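Local coordinates for lipid-transfer protein (Thermomonospora curvata, PDB 6OK1), which is a lipid-transfer protein of the thiolase superfamily, made of N-terminal and C-terminal thiolase-like halves, whose precise function is not established, at residues L27-E32 and A110-S115; A85-V90 and V372-G377; T166-G171 and D198-R203; R178-T183 and C333-G338; G289-Y294 and G329-N334. One frame throughout, in Å; residues are numbered along the deposited sequence. Where two conformers were deposited one is given.

Interaction 1: residues L27-E32 and A110-S115; sequences LQLACE and AFNERS
Leu-29 and Ala-30 of helix 26-40 lie against Ala-110 at the C-terminal end of strand 104-112, a helix-on-sheet contact in the N-terminal thiolase-like half. The two local axes come within 6.8 Å, and their N-to-C directions differ by 146°, so the helix runs roughly against the strand. The methyl of Ala-110 and the side chain of Leu-29 carry most of the contact. That methyl points at the helix and meets its backbone as well as its side chains: Ala-110 CB is 3.4 Å from Ala-30 N, while the Ala-30 and Ala-110 CB atoms are 3.8 Å apart. Leu-29 CB, too, lies 3.8 Å from Ala-110 CB. Two alanines at this point let Ala-30 CA and Ala-110 CA come to 5.0 Å.

Leu-29 carries the contact onward along the strand. With chi2 extended (174°), its CD1 methyl lies 3.6 Å from Phe-111 O and 3.4 Å from Asn-112 OD1. The Asn-112 amide has its polar partners in the chain just before the helix: OD1 is bonded to Ser-22 OG and ND2 to Arg-24 O, while its backbone N binds Glu-26 OE2. The chain of another protein in the assembly packs on Asn-112, Leu-27, Gln-28 and Glu-32.

Chemically, then, the helix meets the strand through apolar carbon, with one leucine methyl set against two oxygens. The directional bonds of Asn-112 go to Ser-22 and Arg-24, ahead of helix 26-40, and to Glu-26 at its start, beside this buried patch.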
# COMPACT_ATOMS: atom_id res chain seq x y z
N LEU A 27 -10.88 -9.32 9.51
CA LEU A 27 -10.85 -10.27 8.41
C LEU A 27 -12.22 -10.89 8.18
O LEU A 27 -12.65 -11.06 7.03
CB LEU A 27 -9.81 -11.36 8.66
CG LEU A 27 -9.74 -12.49 7.62
CD1 LEU A 27 -9.31 -12.00 6.25
CD2 LEU A 27 -8.79 -13.57 8.12
N GLN A 28 -12.94 -11.24 9.24
CA GLN A 28 -14.26 -11.81 9.02
C GLN A 28 -15.16 -10.79 8.33
O GLN A 28 -15.92 -11.14 7.42
CB GLN A 28 -14.90 -12.29 10.34
CG GLN A 28 -16.32 -12.79 10.15
CD GLN A 28 -16.80 -13.74 11.24
OE1 GLN A 28 -16.05 -14.18 12.09
NE2 GLN A 28 -18.07 -14.07 11.19
N LEU A 29 -15.09 -9.52 8.73
CA LEU A 29 -15.92 -8.53 8.06
C LEU A 29 -15.57 -8.42 6.58
O LEU A 29 -16.45 -8.28 5.74
CB LEU A 29 -15.74 -7.17 8.74
CG LEU A 29 -16.15 -7.06 10.22
CD1 LEU A 29 -15.77 -5.71 10.76
CD2 LEU A 29 -17.67 -7.28 10.35
N ALA A 30 -14.27 -8.40 6.26
CA ALA A 30 -13.84 -8.33 4.87
C ALA A 30 -14.37 -9.52 4.10
O ALA A 30 -14.91 -9.36 3.01
CB ALA A 30 -12.33 -8.27 4.78
N CYS A 31 -14.24 -10.72 4.67
CA CYS A 31 -14.72 -11.90 3.97
C CYS A 31 -16.23 -11.86 3.77
O CYS A 31 -16.72 -12.22 2.69
CB CYS A 31 -14.31 -13.15 4.73
SG CYS A 31 -12.55 -13.44 4.69
N GLU A 32 -16.97 -11.43 4.78
CA GLU A 32 -18.42 -11.34 4.62
C GLU A 32 -18.80 -10.38 3.49
O GLU A 32 -19.63 -10.71 2.64
CB GLU A 32 -19.10 -10.92 5.92
CG GLU A 32 -19.11 -11.99 6.98
CD GLU A 32 -19.75 -11.54 8.28
OE1 GLU A 32 -20.58 -10.59 8.24
OE2 GLU A 32 -19.44 -12.14 9.32
N ALA A 110 -12.52 -3.18 5.26
CA ALA A 110 -13.27 -3.59 6.44
C ALA A 110 -12.45 -3.33 7.69
O ALA A 110 -11.23 -3.55 7.71
CB ALA A 110 -13.65 -5.07 6.37
N PHE A 111 -13.10 -2.84 8.75
CA PHE A 111 -12.37 -2.54 9.97
C PHE A 111 -13.32 -2.47 11.16
O PHE A 111 -14.55 -2.36 11.01
CB PHE A 111 -11.57 -1.23 9.85
CG PHE A 111 -12.31 -0.07 9.22
CD1 PHE A 111 -13.57 0.32 9.66
CD2 PHE A 111 -11.68 0.70 8.25
CE1 PHE A 111 -14.22 1.43 9.10
CE2 PHE A 111 -12.31 1.82 7.69
CZ PHE A 111 -13.60 2.18 8.12
N ASN A 112 -12.71 -2.51 12.34
CA ASN A 112 -13.38 -2.20 13.59
C ASN A 112 -12.84 -0.89 14.14
O ASN A 112 -12.12 -0.85 15.13
CB ASN A 112 -13.14 -3.32 14.60
CG ASN A 112 -13.90 -4.56 14.25
OD1 ASN A 112 -15.08 -4.51 13.88
ND2 ASN A 112 -13.23 -5.70 14.34
N GLU A 113 -13.17 0.21 13.49
CA GLU A 113 -12.64 1.50 13.93
C GLU A 113 -13.34 2.02 15.18
O GLU A 113 -12.74 2.83 15.88
CB GLU A 113 -12.76 2.56 12.82
CG GLU A 113 -11.70 2.47 11.75
CD GLU A 113 -11.24 3.82 11.27
OE1 GLU A 113 -10.01 3.98 11.16
OE2 GLU A 113 -12.08 4.71 10.99
N ARG A 114 -14.57 1.59 15.46
CA ARG A 114 -15.22 2.04 16.69
C ARG A 114 -14.86 1.18 17.89
O ARG A 114 -14.61 1.72 18.97
CB ARG A 114 -16.74 2.03 16.51
CG ARG A 114 -17.46 2.80 17.65
CD ARG A 114 -17.10 4.27 17.61
NE ARG A 114 -17.63 5.09 18.70
CZ ARG A 114 -17.09 5.18 19.92
NH1 ARG A 114 -16.07 4.40 20.26
NH2 ARG A 114 -17.59 6.05 20.79
N SER A 115 -14.78 -0.14 17.70
CA SER A 115 -14.53 -1.05 18.81
C SER A 115 -13.07 -1.47 18.95
O SER A 115 -12.71 -2.02 20.00
CB SER A 115 -15.38 -2.31 18.66
OG SER A 115 -15.04 -3.07 17.50

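Interaction 2: residues A85-V90 and V372-G377; sequences AACGTV and VLVTAG
Cys-87 and Ala-376 are the two bumps that mesh where helix 86-98 meets the end of strand 371-375. The thiol of Cys-87 projects from the helix into the dip between Val-374 and Ala-376, whose CB atoms both point toward the helix; that of Thr-375, between them in sequence, points away. Cys-87 SG, anti to the carbonyl carbon (chi1 -71°), settles 3.9 Å from Val-374 CG1 on one flank and 4.2 Å from Ala-376 CB on the other, above a floor of strand backbone with Val-374 O at 3.7 Å.

The complementary bump is the Ala-376 methyl. It enters the shallow hollow beside the backbone of Ala-86 and Cys-87, with its CB 3.9 Å from Cys-87 N and 4.0 Å from Ala-86 N. Ala-86 CB closes that hollow at 4.2 Å from Ala-376 CB. Small side chains on both sides allow Ala-86 CA and Ala-376 CA to come within 5.5 Å.

Met-348 and Phe-54 also cover Ala-86, and Ser-383 and Leu-385 touch Cys-87. A helix of the N-terminal half buried against a strand of the C-terminal half is consistent with the layered alpha-beta-alpha-beta-alpha thiolase fold, in which central helices lie between the sheets of the two halves.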
# COMPACT_ATOMS: atom_id res chain seq x y z
N ALA A 85 -8.38 7.02 -0.88
CA ALA A 85 -8.20 5.90 -1.79
C ALA A 85 -9.48 5.28 -2.33
O ALA A 85 -9.41 4.46 -3.25
CB ALA A 85 -7.41 4.80 -1.07
N ALA A 86 -10.65 5.59 -1.76
CA ALA A 86 -11.82 4.76 -2.00
C ALA A 86 -12.12 4.61 -3.48
O ALA A 86 -12.32 3.50 -3.98
CB ALA A 86 -13.03 5.35 -1.27
N CYS A 87 -12.18 5.73 -4.21
CA CYS A 87 -12.49 5.66 -5.63
C CYS A 87 -11.30 5.15 -6.44
O CYS A 87 -11.48 4.51 -7.49
CB CYS A 87 -12.94 7.03 -6.10
SG CYS A 87 -14.59 7.46 -5.46
N GLY A 88 -10.08 5.41 -5.95
CA GLY A 88 -8.90 4.84 -6.56
C GLY A 88 -8.89 3.33 -6.61
O GLY A 88 -8.36 2.75 -7.57
N THR A 89 -9.48 2.66 -5.61
CA THR A 89 -9.50 1.20 -5.67
C THR A 89 -10.32 0.74 -6.87
O THR A 89 -9.97 -0.23 -7.55
CB THR A 89 -10.04 0.55 -4.39
OG1 THR A 89 -11.44 0.81 -4.24
CG2 THR A 89 -9.25 0.98 -3.16
N VAL A 90 -11.40 1.47 -7.16
CA VAL A 90 -12.20 1.14 -8.32
C VAL A 90 -11.49 1.51 -9.63
O VAL A 90 -11.61 0.79 -10.62
CB VAL A 90 -13.58 1.81 -8.21
CG1 VAL A 90 -14.40 1.57 -9.49
CG2 VAL A 90 -14.33 1.27 -7.00
N VAL A 372 -23.73 9.60 -11.93
CA VAL A 372 -23.49 9.93 -10.53
C VAL A 372 -22.00 10.18 -10.34
O VAL A 372 -21.17 9.35 -10.71
CB VAL A 372 -23.96 8.80 -9.59
CG1 VAL A 372 -23.70 9.22 -8.13
CG2 VAL A 372 -25.42 8.51 -9.80
N LEU A 373 -21.66 11.31 -9.72
CA LEU A 373 -20.27 11.61 -9.41
C LEU A 373 -20.01 11.28 -7.95
O LEU A 373 -20.80 11.67 -7.07
CB LEU A 373 -19.94 13.08 -9.71
CG LEU A 373 -18.45 13.42 -9.74
CD1 LEU A 373 -18.20 14.59 -10.64
CD2 LEU A 373 -17.90 13.74 -8.38
N VAL A 374 -18.93 10.54 -7.69
CA VAL A 374 -18.55 10.13 -6.35
C VAL A 374 -17.14 10.64 -6.07
O VAL A 374 -16.24 10.48 -6.90
CB VAL A 374 -18.58 8.61 -6.16
CG1 VAL A 374 -18.28 8.28 -4.67
CG2 VAL A 374 -19.88 8.05 -6.61
N THR A 375 -16.95 11.25 -4.90
CA THR A 375 -15.61 11.65 -4.47
C THR A 375 -15.12 10.81 -3.31
O THR A 375 -15.89 10.26 -2.53
CB THR A 375 -15.55 13.13 -4.05
OG1 THR A 375 -16.43 13.36 -2.94
CG2 THR A 375 -15.95 14.01 -5.21
N ALA A 376 -13.80 10.79 -3.16
CA ALA A 376 -13.15 10.13 -2.03
C ALA A 376 -12.63 11.17 -1.03
O ALA A 376 -13.07 12.33 -1.03
CB ALA A 376 -12.06 9.22 -2.57
N GLY A 377 -11.72 10.75 -0.15
CA GLY A 377 -11.39 11.53 1.03
C GLY A 377 -10.80 12.89 0.68
O GLY A 377 -10.04 13.04 -0.27

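Interaction 3: residues T166-G171 and D198-R203; sequences TSEDFG and DHQNSR
Gly-171 and His-199 make the tight part of this helix-to-helix contact. Gly-171 CA sits over the face of the His-199 ring in a CH-pi contact. Beside it, Ser-167 O approaches His-199 CE1 to 3.5 Å.

Gln-200 fastens the same corner. Its NE2 gives one N-H to Ser-167 OG across the contact (3.0 Å, 165° at the hydrogen), nearly in the amide plane, and another to ND1 of its neighbour His-199 (2.9 Å), in the ring plane. A bend at chi2 (-65°) turns CD back toward the ring edge. The amide thus bridges the two helices and helps fix the imidazole's rotation.

The outer side is looser. There Glu-168 crosses Gln-200 at about a right angle, and its CG rests 3.6 Å from Gln-200 CD. A water donates to Gln-200 OE1 at 2.7 Å and only weakly to Ser-167 OG.

The contact joins the N-terminal end of helix 167-182, opened by a capping box of Thr-166 and Asp-169, to helix 196-201. Phe-170 of the same helix as Gly-171 packs on Ala-156 and Met-160 of helix 148-163, while His-199 NE2 bonds Asp-213 and its ring meets His-210.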
# COMPACT_ATOMS: atom_id res chain seq x y z
N THR A 166 -20.52 30.71 6.98
CA THR A 166 -20.72 30.67 8.41
C THR A 166 -20.87 29.22 8.86
O THR A 166 -21.03 28.31 8.06
CB THR A 166 -21.99 31.43 8.83
OG1 THR A 166 -23.13 30.71 8.39
CG2 THR A 166 -22.00 32.84 8.22
N SER A 167 -20.92 29.05 10.17
CA SER A 167 -21.17 27.72 10.72
C SER A 167 -22.50 27.16 10.23
O SER A 167 -22.61 25.96 9.98
CB SER A 167 -21.14 27.75 12.24
OG SER A 167 -21.42 26.47 12.80
N GLU A 168 -23.53 28.00 10.08
CA GLU A 168 -24.80 27.48 9.61
C GLU A 168 -24.70 26.94 8.19
O GLU A 168 -25.43 26.00 7.83
CB GLU A 168 -25.90 28.56 9.70
CG GLU A 168 -26.33 28.81 11.12
CD GLU A 168 -27.54 29.72 11.22
OE1 GLU A 168 -27.74 30.54 10.30
OE2 GLU A 168 -28.28 29.60 12.22
N ASP A 169 -23.83 27.52 7.35
CA ASP A 169 -23.63 26.98 6.01
C ASP A 169 -23.08 25.56 6.07
O ASP A 169 -23.54 24.67 5.35
CB ASP A 169 -22.70 27.89 5.20
CG ASP A 169 -23.31 29.23 4.94
OD1 ASP A 169 -24.50 29.26 4.58
OD2 ASP A 169 -22.61 30.26 5.12
N PHE A 170 -22.10 25.32 6.95
CA PHE A 170 -21.63 23.95 7.15
C PHE A 170 -22.73 23.07 7.73
O PHE A 170 -22.86 21.89 7.38
CB PHE A 170 -20.40 23.95 8.08
CG PHE A 170 -19.24 24.77 7.58
CD1 PHE A 170 -18.99 24.92 6.23
CD2 PHE A 170 -18.39 25.41 8.49
CE1 PHE A 170 -17.90 25.67 5.78
CE2 PHE A 170 -17.32 26.17 8.05
CZ PHE A 170 -17.06 26.30 6.70
N GLY A 171 -23.53 23.63 8.64
CA GLY A 171 -24.61 22.88 9.25
C GLY A 171 -25.65 22.40 8.26
O GLY A 171 -26.22 21.32 8.43
N ASP A 198 -30.29 22.15 16.04
CA ASP A 198 -29.56 21.07 16.71
C ASP A 198 -28.07 21.19 16.43
O ASP A 198 -27.23 20.97 17.32
CB ASP A 198 -30.02 19.70 16.22
CG ASP A 198 -31.39 19.31 16.72
OD1 ASP A 198 -31.81 19.77 17.79
OD2 ASP A 198 -32.05 18.52 16.01
N HIS A 199 -27.73 21.46 15.18
CA HIS A 199 -26.34 21.56 14.77
C HIS A 199 -25.65 22.71 15.49
O HIS A 199 -24.56 22.55 16.05
CB HIS A 199 -26.29 21.73 13.26
CG HIS A 199 -24.94 22.06 12.73
ND1 HIS A 199 -24.47 23.35 12.65
CD2 HIS A 199 -23.94 21.27 12.26
CE1 HIS A 199 -23.25 23.35 12.15
NE2 HIS A 199 -22.91 22.09 11.90
N GLN A 200 -26.32 23.85 15.56
CA GLN A 200 -25.72 25.04 16.14
C GLN A 200 -25.59 24.94 17.65
O GLN A 200 -24.68 25.53 18.23
CB GLN A 200 -26.56 26.27 15.76
CG GLN A 200 -26.46 26.63 14.30
CD GLN A 200 -25.05 27.05 13.93
OE1 GLN A 200 -24.60 28.14 14.34
NE2 GLN A 200 -24.34 26.19 13.19
N ASN A 201 -26.49 24.18 18.29
CA ASN A 201 -26.44 23.96 19.74
C ASN A 201 -25.43 22.89 20.13
O ASN A 201 -25.08 22.81 21.32
CB ASN A 201 -27.82 23.55 20.26
CG ASN A 201 -28.81 24.71 20.26
OD1 ASN A 201 -28.42 25.86 20.42
ND2 ASN A 201 -30.09 24.41 20.06
N SER A 202 -24.96 22.07 19.19
CA SER A 202 -24.04 21.00 19.56
C SER A 202 -22.67 21.59 19.90
O SER A 202 -22.26 22.60 19.34
CB SER A 202 -23.92 19.95 18.45
OG SER A 202 -23.29 20.41 17.27
N ARG A 203 -21.98 20.93 20.82
CA ARG A 203 -20.79 21.51 21.44
C ARG A 203 -19.68 21.71 20.41
O ARG A 203 -19.62 21.02 19.39
CB ARG A 203 -20.29 20.60 22.56
CG ARG A 203 -19.62 19.34 22.08
CD ARG A 203 -19.29 18.41 23.23
NE ARG A 203 -18.44 19.08 24.20
CZ ARG A 203 -18.04 18.54 25.34
NH1 ARG A 203 -18.39 17.29 25.64
NH2 ARG A 203 -17.31 19.25 26.18
O HOH W 1 -22.18 28.23 15.43

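Interaction 4: residues R178-T183 and C333-G338; sequences RKHAAT and CNTHGG
His-180, Gly-337 and Ala-181 bury the most surface where the last turns of helix 167-182 meet the loop before helix 338-341. His-180 leads: its imidazole presents one edge to the loop, and ND1 points between two successive carbonyls that lie close to the ring plane. The N-H is shared. It reaches Asn-334 O at 3.1 Å with 145° at the hydrogen, and Cys-333 O at 2.8 Å but only 119°, both weak bonds. The CB of His-180 rests 3.4 Å from Asn-334 O and 3.7 Å from Thr-335 O.

Gly-337 and Ala-181 form the nearest CA pair, 3.9 Å apart. Gly-337 CA lies 3.6 Å from Ala-181 N and 3.8 Å from Ala-181 CB. A glycine suits the place on two counts: a CB would run into the Ala-181 methyl and, at this phi of 110°, into the preceding carbonyl oxygen. Gly-337 also closes a type I turn by giving its N-H to Asn-334 O (2.8 Å), so Asn-334 O serves both the turn and the histidine.

Asn-364 ND2 joins the two segments from outside, bonding Thr-335 O and, weakly, His-180 O. One imidazole N-H, divided between neighbouring carbonyls, supplies a donor to buried loop oxygens and links the loop, by two weak bonds, to the helix of the other thiolase-like half.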
# COMPACT_ATOMS: atom_id res chain seq x y z
N ARG A 178 -28.29 14.16 7.39
CA ARG A 178 -29.10 13.45 8.38
C ARG A 178 -30.54 13.28 7.90
O ARG A 178 -31.21 12.33 8.28
CB ARG A 178 -29.04 14.19 9.72
CG ARG A 178 -27.64 14.06 10.41
CD ARG A 178 -27.38 12.67 10.96
NE ARG A 178 -28.27 12.41 12.10
CZ ARG A 178 -27.97 12.61 13.38
NH1 ARG A 178 -26.76 13.04 13.74
NH2 ARG A 178 -28.89 12.37 14.31
N LYS A 179 -31.01 14.18 7.05
CA LYS A 179 -32.35 14.00 6.47
C LYS A 179 -32.39 12.72 5.65
O LYS A 179 -33.33 11.91 5.75
CB LYS A 179 -32.71 15.21 5.61
CG LYS A 179 -34.06 15.12 4.91
CD LYS A 179 -34.37 16.48 4.23
CE LYS A 179 -35.71 16.48 3.55
NZ LYS A 179 -35.97 17.81 2.95
N HIS A 180 -31.37 12.51 4.83
CA HIS A 180 -31.34 11.32 3.99
C HIS A 180 -31.04 10.08 4.81
O HIS A 180 -31.58 9.00 4.53
CB HIS A 180 -30.30 11.50 2.88
CG HIS A 180 -30.63 12.62 1.94
ND1 HIS A 180 -29.69 13.18 1.09
CD2 HIS A 180 -31.79 13.26 1.70
CE1 HIS A 180 -30.27 14.14 0.39
NE2 HIS A 180 -31.54 14.21 0.72
N ALA A 181 -30.16 10.20 5.82
CA ALA A 181 -29.89 9.05 6.67
C ALA A 181 -31.15 8.60 7.40
O ALA A 181 -31.34 7.41 7.66
CB ALA A 181 -28.79 9.36 7.68
N ALA A 182 -32.02 9.55 7.75
CA ALA A 182 -33.18 9.22 8.57
C ALA A 182 -34.15 8.26 7.89
O ALA A 182 -34.89 7.56 8.58
CB ALA A 182 -33.90 10.51 8.96
N THR A 183 -34.16 8.19 6.56
CA THR A 183 -35.01 7.24 5.84
C THR A 183 -34.22 6.05 5.30
O THR A 183 -34.72 5.31 4.46
CB THR A 183 -35.76 7.94 4.70
OG1 THR A 183 -34.83 8.55 3.80
CG2 THR A 183 -36.66 9.02 5.27
N CYS A 333 -27.81 14.82 -3.18
CA CYS A 333 -26.50 14.55 -2.62
C CYS A 333 -26.60 13.62 -1.43
O CYS A 333 -27.46 13.79 -0.56
CB CYS A 333 -25.85 15.86 -2.22
SG CYS A 333 -24.14 15.70 -1.57
N ASN A 334 -25.68 12.66 -1.38
CA ASN A 334 -25.52 11.80 -0.21
C ASN A 334 -26.87 11.21 0.21
O ASN A 334 -27.27 11.27 1.38
CB ASN A 334 -24.85 12.56 0.92
CG ASN A 334 -23.39 12.87 0.62
OD1 ASN A 334 -22.84 12.34 -0.33
ND2 ASN A 334 -22.75 13.70 1.45
N THR A 335 -27.54 10.60 -0.78
CA THR A 335 -28.86 10.02 -0.59
C THR A 335 -28.88 8.85 0.41
O THR A 335 -29.95 8.47 0.87
CB THR A 335 -29.40 9.58 -1.95
OG1 THR A 335 -28.35 8.97 -2.72
CG2 THR A 335 -29.90 10.80 -2.70
N HIS A 336 -27.72 8.28 0.74
CA HIS A 336 -27.62 7.29 1.81
C HIS A 336 -27.44 7.91 3.19
O HIS A 336 -27.56 7.21 4.20
CB HIS A 336 -26.45 6.33 1.54
CG HIS A 336 -25.11 7.01 1.44
ND1 HIS A 336 -24.92 8.20 0.76
CD2 HIS A 336 -23.90 6.64 1.90
CE1 HIS A 336 -23.65 8.54 0.83
NE2 HIS A 336 -23.00 7.61 1.51
N GLY A 337 -27.11 9.20 3.25
CA GLY A 337 -26.81 9.86 4.50
C GLY A 337 -25.35 10.23 4.67
O GLY A 337 -25.01 10.91 5.65
N GLY A 338 -24.49 9.82 3.74
CA GLY A 338 -23.08 10.17 3.79
C GLY A 338 -22.28 9.39 4.82
O GLY A 338 -22.77 8.49 5.51

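Interaction 5: residues G289-Y294 and G329-N334; sequences GAAILY and GRLPCN
Ala-291 O is met by two successive residues of the facing segment 329-334, through one hydrogen bond and one C-H...O contact: Asn-334 N donates to it at 3.0 Å, in the carbonyl plane, and Cys-333 CA directs a C-H at it from 3.1 Å, 148° at the hydrogen. One step back, Ala-291 N bonds Pro-332 O at 2.9 Å, nearly along the carbonyl axis. Both bonds from Ala-291 straddle Cys-333, which is the pattern of a single parallel bridge, and the end-to-end directions of the two segments differ by 40°.

Beyond the bridge the Asn-334 side chain takes over. Its backbone has left-handed phi and psi, turning the main chain aside, and the carboxamide continues the pairing along Leu-293. OD1 accepts from Leu-293 N at 2.9 Å, the donor tilted 20° from the carbonyl plane; ND2 gives to Leu-293 O at 3.1 Å, on a lone pair and in its own amide plane. A second bond from ND2, to Asp-177 OD1, ties this edge to helix 167-182.

Apolar contacts line the bridge. Leu-331 CD2 touches Ala-291 CB at 3.8 Å and Cys-333 SG lies 4.1 Å from Leu-293 CG; Leu-331 and Leu-293 also reach Leu-305 of helix 301-307. Ala-290 and Ile-292 instead pack on Leu-357 of helix 348-359.

Strand 290-292 is outermost in the chain's sheet, with strand 371-375 as its neighbour. Along its other edge the loop satisfies Ala-291 and Leu-293, with the asparagine amide imitating a peptide group where the loop's own backbone departs.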
# COMPACT_ATOMS: atom_id res chain seq x y z
N GLY A 289 -26.40 13.88 -12.37
CA GLY A 289 -27.74 13.90 -11.81
C GLY A 289 -27.78 13.64 -10.32
O GLY A 289 -28.83 13.78 -9.69
N ALA A 290 -26.64 13.28 -9.73
CA ALA A 290 -26.56 13.12 -8.29
C ALA A 290 -25.08 13.13 -7.91
O ALA A 290 -24.23 12.82 -8.74
CB ALA A 290 -27.22 11.82 -7.83
N ALA A 291 -24.80 13.47 -6.64
CA ALA A 291 -23.41 13.45 -6.17
C ALA A 291 -23.30 12.79 -4.80
O ALA A 291 -24.09 13.05 -3.90
CB ALA A 291 -22.83 14.87 -6.07
N ILE A 292 -22.27 11.97 -4.65
CA ILE A 292 -21.91 11.39 -3.37
C ILE A 292 -20.60 12.08 -2.99
O ILE A 292 -19.55 11.76 -3.56
CB ILE A 292 -21.76 9.86 -3.45
CG1 ILE A 292 -23.04 9.18 -3.96
CG2 ILE A 292 -21.30 9.30 -2.07
CD1 ILE A 292 -24.27 9.40 -3.13
N LEU A 293 -20.67 13.06 -2.08
CA LEU A 293 -19.56 13.95 -1.77
C LEU A 293 -19.04 13.60 -0.38
O LEU A 293 -19.77 13.70 0.61
CB LEU A 293 -19.98 15.42 -1.85
CG LEU A 293 -20.43 15.86 -3.25
CD1 LEU A 293 -20.79 17.35 -3.23
CD2 LEU A 293 -19.36 15.55 -4.32
N TYR A 294 -17.78 13.16 -0.33
CA TYR A 294 -17.15 12.70 0.90
C TYR A 294 -17.29 13.73 2.00
O TYR A 294 -16.94 14.91 1.83
CB TYR A 294 -15.69 12.41 0.63
CG TYR A 294 -14.99 11.48 1.61
CD1 TYR A 294 -14.48 11.95 2.81
CD2 TYR A 294 -14.78 10.15 1.27
CE1 TYR A 294 -13.77 11.09 3.66
CE2 TYR A 294 -14.08 9.30 2.10
CZ TYR A 294 -13.57 9.77 3.28
OH TYR A 294 -12.88 8.90 4.09
N GLY A 329 -33.82 18.65 -5.71
CA GLY A 329 -33.01 19.73 -6.24
C GLY A 329 -32.18 19.31 -7.43
O GLY A 329 -32.27 18.20 -7.95
N ARG A 330 -31.34 20.25 -7.88
CA ARG A 330 -30.55 20.02 -9.08
C ARG A 330 -29.52 18.92 -8.87
O ARG A 330 -29.20 18.18 -9.82
CB ARG A 330 -29.88 21.34 -9.51
CG ARG A 330 -28.91 21.23 -10.68
CD ARG A 330 -27.49 21.20 -10.18
NE ARG A 330 -26.50 20.94 -11.23
CZ ARG A 330 -26.32 19.76 -11.81
NH1 ARG A 330 -27.07 18.72 -11.47
NH2 ARG A 330 -25.38 19.62 -12.74
N LEU A 331 -28.99 18.77 -7.66
CA LEU A 331 -27.89 17.84 -7.40
C LEU A 331 -28.15 17.09 -6.11
O LEU A 331 -27.50 17.33 -5.08
CB LEU A 331 -26.55 18.58 -7.33
CG LEU A 331 -25.32 17.64 -7.36
CD1 LEU A 331 -25.16 16.98 -8.72
CD2 LEU A 331 -24.00 18.35 -6.97
N PRO A 332 -29.10 16.15 -6.14
CA PRO A 332 -29.35 15.29 -4.98
C PRO A 332 -28.04 14.70 -4.48
O PRO A 332 -27.26 14.16 -5.26
CB PRO A 332 -30.27 14.21 -5.54
CG PRO A 332 -30.96 14.84 -6.68
CD PRO A 332 -29.98 15.81 -7.28
N CYS A 333 -27.81 14.82 -3.18
CA CYS A 333 -26.50 14.55 -2.62
C CYS A 333 -26.60 13.62 -1.43
O CYS A 333 -27.46 13.79 -0.56
CB CYS A 333 -25.85 15.86 -2.22
SG CYS A 333 -24.14 15.70 -1.57
N ASN A 334 -25.68 12.66 -1.38
CA ASN A 334 -25.52 11.80 -0.21
C ASN A 334 -26.87 11.21 0.21
O ASN A 334 -27.27 11.27 1.38
CB ASN A 334 -24.85 12.56 0.92
CG ASN A 334 -23.39 12.87 0.62
OD1 ASN A 334 -22.84 12.34 -0.33
ND2 ASN A 334 -22.75 13.70 1.45

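Interactions 2 and 5 meet in the sheet through neighbouring strands 371-375 and 290-292, centres 14 Å apart. Interactions 4 and 5 share Cys-333 and Asn-334, centres 10 Å apart, so one loop serves both sheet edge and helix 167-182. That helix carries interaction 3 at its other end, 17 Å from interaction 4 centre to centre. Interaction 1 lies 20 Å or more from the others between centres, though strand 104-112 belongs to the same sheet. Along the chain, the segments of interactions 1 and 2 alternate, as do those of 3 and 4; interactions 3, 4 and 5 fall between the segments of interaction 2. Interactions 2 and 4 each pair the N-terminal half with the C-terminal half.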